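Long-range contacts in Low molecular weight phosphotyrosine protein phosphatase (Vibrio cholerae, PDB 6U1P), which probably removes phosphate from tyrosine residues of proteins, acting as a low molecular weight protein tyrosine phosphatase: residues Val11-Leu16 against Ala42-Thr47; Lys49-Asp54 against Pro67-Val72. All coordinates share one frame; numbering follows the deposited sequence.

Contact 1. Residues Val11-Leu16 against Ala42-Thr47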
loop_
_atom_site.group_PDB
_atom_site.type_symbol
_atom_site.label_atom_id
_atom_site.label_comp_id
_atom_site.label_asym_id
_atom_site.label_seq_id
_atom_site.Cartn_x
_atom_site.Cartn_y
_atom_site.Cartn_z
ATOM N N VAL B 11 -8.681 -8.708 16.358
ATOM C CA VAL B 11 -8.180 -7.370 16.642
ATOM C C VAL B 11 -6.805 -7.195 16.024
ATOM O O VAL B 11 -5.908 -8.019 16.238
ATOM C CB VAL B 11 -8.094 -7.114 18.159
ATOM C CG1 VAL B 11 -7.430 -5.760 18.447
ATOM C CG2 VAL B 11 -9.459 -7.205 18.806
ATOM N N CYS B 12 -6.644 -6.133 15.246
ATOM C CA CYS B 12 -5.321 -5.676 14.839
ATOM C C CYS B 12 -5.140 -4.229 15.304
ATOM O O CYS B 12 -5.898 -3.802 16.169
ATOM C CB CYS B 12 -5.141 -5.950 13.349
ATOM S SG CYS B 12 -6.247 -5.001 12.233
ATOM N N THR B 13 -4.155 -3.473 14.803
ATOM C CA THR B 13 -3.946 -2.122 15.328
ATOM C C THR B 13 -5.060 -1.146 14.924
ATOM O O THR B 13 -5.631 -0.477 15.789
ATOM C CB THR B 13 -2.576 -1.578 14.891
ATOM O OG1 THR B 13 -1.568 -2.582 15.086
ATOM C CG2 THR B 13 -2.191 -0.369 15.733
ATOM N N GLY B 14 -5.358 -1.009 13.624
ATOM C CA GLY B 14 -6.303 0.003 13.160
ATOM C C GLY B 14 -7.654 -0.497 12.659
ATOM O O GLY B 14 -8.492 0.296 12.226
ATOM N N ASN B 15 -7.866 -1.815 12.701
ATOM C CA ASN B 15 -9.051 -2.462 12.146
ATOM C C ASN B 15 -9.202 -2.138 10.665
ATOM O O ASN B 15 -10.319 -2.035 10.160
ATOM C CB ASN B 15 -10.315 -2.057 12.920
ATOM C CG ASN B 15 -11.503 -2.997 12.684
ATOM O OD1 ASN B 15 -12.646 -2.543 12.578
ATOM N ND2 ASN B 15 -11.245 -4.308 12.650
ATOM N N LEU B 16 -8.086 -1.953 9.956
ATOM C CA LEU B 16 -8.141 -1.577 8.550
ATOM C C LEU B 16 -7.813 -2.707 7.581
ATOM O O LEU B 16 -8.302 -2.684 6.446
ATOM C CB LEU B 16 -7.182 -0.407 8.264
ATOM C CG LEU B 16 -7.420 0.889 9.055
ATOM C CD1 LEU B 16 -6.482 2.041 8.619
ATOM C CD2 LEU B 16 -8.889 1.299 8.934
ATOM N N ALA B 42 -12.024 -5.486 15.366
ATOM C CA ALA B 42 -11.837 -4.176 15.979
ATOM C C ALA B 42 -10.346 -3.864 16.010
ATOM O O ALA B 42 -9.502 -4.757 15.877
ATOM C CB ALA B 42 -12.439 -4.118 17.393
ATOM N N GLY B 43 -10.031 -2.587 16.212
ATOM C CA GLY B 43 -8.655 -2.127 16.296
ATOM C C GLY B 43 -8.354 -1.624 17.697
ATOM O O GLY B 43 -9.261 -1.232 18.437
ATOM N N THR B 44 -7.080 -1.699 18.091
ATOM C CA THR B 44 -6.715 -1.139 19.384
ATOM C C THR B 44 -6.716 0.387 19.352
ATOM O O THR B 44 -6.971 1.020 20.379
ATOM C CB THR B 44 -5.355 -1.683 19.855
ATOM O OG1 THR B 44 -4.363 -1.517 18.835
ATOM C CG2 THR B 44 -5.450 -3.167 20.231
ATOM N N LEU B 45 -6.461 0.999 18.197
ATOM C CA LEU B 45 -6.260 2.442 18.113
ATOM C C LEU B 45 -7.375 3.100 17.309
ATOM O O LEU B 45 -7.779 2.588 16.261
ATOM C CB LEU B 45 -4.883 2.753 17.527
ATOM C CG LEU B 45 -4.330 4.181 17.522
ATOM C CD1 LEU B 45 -4.826 5.038 16.358
ATOM C CD2 LEU B 45 -4.694 4.851 18.854
ATOM N N LYS B 46 -7.890 4.219 17.825
ATOM C CA LYS B 46 -8.914 5.016 17.157
ATOM C C LYS B 46 -8.358 5.603 15.867
ATOM O O LYS B 46 -7.566 6.550 15.896
ATOM C CB LYS B 46 -9.406 6.142 18.085
ATOM C CG LYS B 46 -10.303 7.195 17.439
ATOM C CD LYS B 46 -9.862 8.609 17.846
ATOM C CE LYS B 46 -11.000 9.623 17.716
ATOM N NZ LYS B 46 -10.570 11.064 17.689
ATOM N N THR B 47 -8.811 5.097 14.728
ATOM C CA THR B 47 -8.452 5.688 13.450
ATOM C C THR B 47 -9.566 6.611 12.982
ATOM O O THR B 47 -10.676 6.608 13.519
ATOM C CB THR B 47 -8.203 4.600 12.396
ATOM O OG1 THR B 47 -7.765 5.202 11.172
ATOM C CG2 THR B 47 -9.481 3.820 12.119
#
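Val11 and Cys12 pair in parallel with Ala42 and Gly43, where strands 6-12 and 37-43 of a beta-alpha-beta unit end side by side. Cys12 N donates to Ala42 O at 3.2 Å, and Thr44 N returns a bond to Cys12 O at 3.1 Å. Past the strands, Leu45 N reaches Thr13 O at 2.9 Å, almost in line with the C=O bond (167° at the oxygen). Packing is tight around Asn15 and Gly43: Asn15 CG lies anti to its backbone N (chi1 -162°), and CB comes within 3.3 Å of Gly43 N. The amide then lies against Ala42, with CG 3.5 Å from Ala42 CA. Its ND2 is hydrogen-bonded to Ser19 OG and Ser41 OG, and OD1 to Gln73 N. Two separate places are looser. On the solvent side, exposed Thr13 has CG2 4.0 Å from Thr44 OG1; elsewhere Leu16 CD2 lies 4.1 Å from Thr47 CG2, both residues partly exposed and touched by Val72. Cys12, the predicted nucleophile, and Arg18 bracket the CX5R phosphate-binding loop of this family. Because the bonds across the contact use mainly backbone groups, and Asn15 ties the loop to Ser41 and Gln73, the chemistry is consistent with a P-loop held in a defined shape.

Contact 2. Residues Lys49-Asp54 against Pro67-Val72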
loop_
_atom_site.group_PDB
_atom_site.type_symbol
_atom_site.label_atom_id
_atom_site.label_comp_id
_atom_site.label_asym_id
_atom_site.label_seq_id
_atom_site.Cartn_x
_atom_site.Cartn_y
_atom_site.Cartn_z
ATOM N N LYS B 49 -10.861 6.402 10.088
ATOM C CA LYS B 49 -11.450 5.799 8.908
ATOM C C LYS B 49 -12.807 5.186 9.234
ATOM O O LYS B 49 -13.102 4.814 10.375
ATOM C CB LYS B 49 -10.514 4.737 8.328
ATOM C CG LYS B 49 -9.524 5.261 7.300
ATOM C CD LYS B 49 -9.926 4.842 5.883
ATOM C CE LYS B 49 -9.363 3.461 5.518
ATOM N NZ LYS B 49 -9.887 2.941 4.215
ATOM N N THR B 50 -13.632 5.068 8.200
ATOM C CA THR B 50 -14.970 4.504 8.323
ATOM C C THR B 50 -15.033 3.048 7.879
ATOM O O THR B 50 -15.645 2.225 8.566
ATOM C CB THR B 50 -15.971 5.330 7.501
ATOM O OG1 THR B 50 -16.035 6.666 8.022
ATOM C CG2 THR B 50 -17.361 4.691 7.516
ATOM N N MET B 51 -14.358 2.707 6.778
ATOM C CA MET B 51 -14.339 1.425 6.092
ATOM C C MET B 51 -12.925 0.867 6.067
ATOM O O MET B 51 -11.958 1.626 6.120
ATOM C CB MET B 51 -14.826 1.554 4.638
ATOM C CG MET B 51 -16.318 1.738 4.449
ATOM S SD MET B 51 -17.245 0.290 4.984
ATOM C CE MET B 51 -18.017 0.973 6.445
ATOM N N PRO B 52 -12.778 -0.445 5.948
ATOM C CA PRO B 52 -11.440 -1.050 5.847
ATOM C C PRO B 52 -10.728 -0.656 4.557
ATOM O O PRO B 52 -11.307 -0.070 3.647
ATOM C CB PRO B 52 -11.734 -2.552 5.870
ATOM C CG PRO B 52 -13.053 -2.673 6.545
ATOM C CD PRO B 52 -13.835 -1.453 6.130
ATOM N N ASP B 53 -9.437 -0.989 4.502
ATOM C CA ASP B 53 -8.593 -0.612 3.371
ATOM C C ASP B 53 -9.042 -1.312 2.097
ATOM O O ASP B 53 -9.249 -2.528 2.088
ATOM C CB ASP B 53 -7.128 -0.964 3.661
ATOM C CG ASP B 53 -6.143 -0.343 2.650
ATOM O OD1 ASP B 53 -6.355 -0.412 1.415
ATOM O OD2 ASP B 53 -5.128 0.214 3.109
ATOM N N ASP B 54 -9.123 -0.540 1.005
ATOM C CA ASP B 54 -9.485 -1.095 -0.298
ATOM C C ASP B 54 -8.553 -2.224 -0.717
ATOM O O ASP B 54 -8.992 -3.188 -1.356
ATOM C CB ASP B 54 -9.491 0.003 -1.363
ATOM C CG ASP B 54 -10.775 0.805 -1.349
ATOM O OD1 ASP B 54 -11.655 0.490 -0.513
ATOM O OD2 ASP B 54 -10.902 1.744 -2.162
ATOM N N PRO B 67 -16.233 -9.516 0.180
ATOM C CA PRO B 67 -16.003 -8.614 1.322
ATOM C C PRO B 67 -17.206 -7.710 1.597
ATOM O O PRO B 67 -17.262 -6.530 1.231
ATOM C CB PRO B 67 -14.787 -7.802 0.869
ATOM C CG PRO B 67 -14.909 -7.746 -0.633
ATOM C CD PRO B 67 -15.713 -8.964 -1.080
ATOM N N MET B 68 -18.198 -8.236 2.319
ATOM C CA MET B 68 -19.258 -7.383 2.844
ATOM C C MET B 68 -18.861 -7.048 4.271
ATOM O O MET B 68 -18.675 -7.948 5.078
ATOM C CB MET B 68 -20.627 -8.049 2.799
ATOM C CG MET B 68 -21.614 -7.387 3.700
ATOM S SD MET B 68 -23.294 -7.775 3.244
ATOM C CE MET B 68 -23.377 -9.498 3.654
ATOM N N VAL B 69 -18.673 -5.766 4.566
ATOM C CA VAL B 69 -17.771 -5.350 5.638
ATOM C C VAL B 69 -18.491 -4.456 6.635
ATOM O O VAL B 69 -19.277 -3.572 6.265
ATOM C CB VAL B 69 -16.509 -4.633 5.115
ATOM C CG1 VAL B 69 -15.523 -5.651 4.678
ATOM C CG2 VAL B 69 -16.838 -3.672 3.967
ATOM N N ASN B 70 -18.211 -4.695 7.899
ATOM C CA ASN B 70 -18.661 -3.793 8.933
ATOM C C ASN B 70 -17.792 -2.538 9.008
ATOM O O ASN B 70 -16.635 -2.543 8.582
ATOM C CB ASN B 70 -18.677 -4.519 10.261
ATOM C CG ASN B 70 -19.853 -5.473 10.352
ATOM O OD1 ASN B 70 -20.999 -5.035 10.372
ATOM N ND2 ASN B 70 -19.578 -6.776 10.323
ATOM N N PRO B 71 -18.353 -1.445 9.510
ATOM C CA PRO B 71 -17.547 -0.251 9.773
ATOM C C PRO B 71 -16.406 -0.568 10.722
ATOM O O PRO B 71 -16.493 -1.471 11.553
ATOM C CB PRO B 71 -18.544 0.718 10.423
ATOM C CG PRO B 71 -19.898 0.236 9.987
ATOM C CD PRO B 71 -19.763 -1.255 9.887
ATOM N N VAL B 72 -15.308 0.165 10.532
ATOM C CA VAL B 72 -14.185 0.160 11.461
ATOM C C VAL B 72 -14.660 0.489 12.875
ATOM O O VAL B 72 -15.450 1.420 13.081
ATOM C CB VAL B 72 -13.137 1.187 10.982
ATOM C CG1 VAL B 72 -12.000 1.336 12.018
ATOM C CG2 VAL B 72 -12.606 0.816 9.594
#
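Val72 N donates a hydrogen bond to Thr50 O at 2.9 Å, and Pro71 CA approaches the same oxygen. The N-H points well at it (157° at the hydrogen), although the donor stands 36° out of the carbonyl plane. Pro71 CA makes a CA-H...O contact with Thr50 O at 3.3 Å, so successive residues of 67-72 approach this single acceptor. Around the bond the packing is apolar. Val72 CG2 lies anti to its own carbonyl carbon and presses on the backbone of the facing loop, 3.5 Å from Met51 C. The Met51 side chain leaves its CA heading away from 67-72, but bends at chi2 (-65°) and again at chi3 bring it back. Its SD then passes Val69 CG2 at 4.1 Å, while CE reaches Pro71 CA at 3.6 Å. Pro52 CG comes within 4.2 Å of Val69 CB, and Pro20 of helix 18-32 touches the same proline. The exposed Lys49 side chain curls back over its own loop, where NZ makes weak hydrogen bonds to Met51 O (3.1 Å) and Pro52 O. Asp53 is the N-cap of helix 54-62, with OD1 accepting from Lys55 N. The segments thus lie in the loops entering and leaving that helix, joined by one backbone bond and a small patch of methionine, proline and valine. The arrangement belongs to the connection between strands 37-43 and 85-88 of the parallel sheet in the low molecular weight phosphatase fold.

How the contacts relate
The centre of contact 1 is about 7 Å from the centre of the chain and that of contact 2 about 11 Å; the first is partly buried, the second a surface contact, and the two centres are about 11 Å apart. Strand pairing runs through the first; the second joins two loops without regular structure. Their chemistry differs accordingly: contact 1 depends on several backbone hydrogen bonds and a buried amide, contact 2 on one backbone bond and apolar side chains. The two also touch directly. Leu16 O is a probable acceptor for Asp53 N at 2.8 Å, linking segment 11-16 to the N-cap residue of helix 54-62. Val72 provides a second junction, with CG1 packing 3.5 Å from Thr47 CG2.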